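Local coordinates for SusD superfamily protein (PDB 3MCX) that is of unknown function but probably binds glycans at the bacterial outer membrane for uptake, and binds zinc ions in the crystal, at residues 126-129 against 130-134. Residues are numbered along the deposited sequence; the frame is centred on the assembly and turned at random.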
loop_
_atom_site.group_PDB
_atom_site.type_symbol
_atom_site.label_atom_id
_atom_site.label_comp_id
_atom_site.label_asym_id
_atom_site.label_seq_id
_atom_site.Cartn_x
_atom_site.Cartn_y
_atom_site.Cartn_z
ATOM N N LEU A 126 15.014 1.875 10.820
ATOM C CA LEU A 126 15.085 3.057 9.964
ATOM C C LEU A 126 14.177 2.938 8.775
ATOM O O LEU A 126 13.459 3.885 8.439
ATOM C CB LEU A 126 16.537 3.331 9.506
ATOM C CG LEU A 126 17.453 4.106 10.473
ATOM C CD1 LEU A 126 18.912 4.022 9.994
ATOM C CD2 LEU A 126 16.954 5.590 10.632
ATOM N N VAL A 127 14.149 1.768 8.141
ATOM C CA VAL A 127 13.255 1.580 7.001
ATOM C C VAL A 127 11.796 1.679 7.463
ATOM O O VAL A 127 10.970 2.333 6.832
ATOM C CB VAL A 127 13.472 0.269 6.196
ATOM C CG1 VAL A 127 12.504 0.246 4.988
ATOM C CG2 VAL A 127 14.860 0.166 5.695
HETATM N N MSE A 128 11.482 1.050 8.596
HETATM C CA MSE A 128 10.131 1.161 9.127
HETATM C C MSE A 128 9.774 2.603 9.488
HETATM O O MSE A 128 8.640 3.022 9.303
HETATM C CB MSE A 128 9.952 0.242 10.324
HETATM C CG MSE A 128 8.547 0.199 10.861
HETATM SE SE MSE A 128 7.167 -0.314 9.582
HETATM C CE MSE A 128 8.205 -1.509 8.431
ATOM N N ARG A 129 10.713 3.362 10.022
ATOM C CA ARG A 129 10.440 4.786 10.316
ATOM C C ARG A 129 10.132 5.566 9.031
ATOM O O ARG A 129 9.205 6.365 8.973
ATOM C CB ARG A 129 11.614 5.439 11.033
ATOM C CG ARG A 129 11.255 6.766 11.702
ATOM C CD ARG A 129 12.367 7.353 12.503
ATOM N NE ARG A 129 13.493 7.809 11.701
ATOM C CZ ARG A 129 14.631 8.244 12.211
ATOM N NH1 ARG A 129 14.796 8.267 13.512
ATOM N NH2 ARG A 129 15.622 8.677 11.419
ATOM N N GLY A 130 10.935 5.343 8.013
ATOM C CA GLY A 130 10.721 6.006 6.734
ATOM C C GLY A 130 9.435 5.603 6.062
ATOM O O GLY A 130 8.652 6.451 5.582
ATOM N N LEU A 131 9.161 4.292 6.072
ATOM C CA LEU A 131 7.913 3.790 5.491
ATOM C C LEU A 131 6.690 4.373 6.214
ATOM O O LEU A 131 5.710 4.772 5.578
ATOM C CB LEU A 131 7.907 2.274 5.585
ATOM C CG LEU A 131 6.719 1.535 5.004
ATOM C CD1 LEU A 131 6.480 1.948 3.555
ATOM C CD2 LEU A 131 6.980 -0.003 5.131
ATOM N N SER A 132 6.789 4.454 7.541
ATOM C CA SER A 132 5.695 4.979 8.340
ATOM C C SER A 132 5.432 6.460 8.010
ATOM O O SER A 132 4.296 6.860 7.820
ATOM C CB SER A 132 5.958 4.712 9.803
ATOM O OG SER A 132 5.959 3.305 10.087
ATOM N N LEU A 133 6.495 7.270 7.945
ATOM C CA LEU A 133 6.324 8.688 7.635
ATOM C C LEU A 133 5.740 8.814 6.217
ATOM O O LEU A 133 4.861 9.657 5.985
ATOM C CB LEU A 133 7.644 9.419 7.760
ATOM C CG LEU A 133 7.604 10.912 7.382
ATOM C CD1 LEU A 133 6.551 11.709 8.148
ATOM C CD2 LEU A 133 9.009 11.562 7.525
ATOM N N PHE A 134 6.200 8.000 5.264
ATOM C CA PHE A 134 5.661 7.998 3.901
ATOM C C PHE A 134 4.154 7.732 3.909
ATOM O O PHE A 134 3.381 8.427 3.251
ATOM C CB PHE A 134 6.409 6.944 3.067
ATOM C CG PHE A 134 5.923 6.781 1.653
ATOM C CD1 PHE A 134 6.002 7.812 0.752
ATOM C CD2 PHE A 134 5.434 5.569 1.215
ATOM C CE1 PHE A 134 5.612 7.633 -0.563
ATOM C CE2 PHE A 134 5.020 5.397 -0.099
ATOM C CZ PHE A 134 5.127 6.413 -0.980
#
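S132 grips the carbonyl of M128 twice, one helical turn back: its backbone N lies 2.9 Å from M128 O and its hydroxyl OG 2.8 Å from the same oxygen. The two donors arrive from opposite faces of the carbonyl plane, OG tilted 28° out of it. With OG beside its own backbone N (chi1 -65°), the hydroxyl folds back onto the preceding turn and donates there, the familiar intrahelical bond of a serine hydroxyl to the carbonyl four residues back. The selenium of M128 comes alongside, SE lying 3.8 Å from S132 OG. Beyond it the side chain, bent at chi2 and chi3, brings its terminal methyl against L131, with M128 CE 3.8 Å from L131 CD2 where the two chains cross. The alpha-helical ladder continues around this pair, with L131 N 2.8 Å from V127 O and L133 N 3.0 Å from R129 O. S132 OG also hydrogen-bonds Y40 OH, so an alanine here would probably cost Y40 OH this hydrogen bond and leave M128 O, within this turn, with the backbone donor alone. Here helix 115-140 packs against three helices: S132 lies on V91, V94 and I95 of helix 81-106, the guanidinium of R129 reaches that same helix through a hydrogen bond to N99 and helix 172-186 through a salt bridge with D182, and V127 and F134 meet helix 201-214.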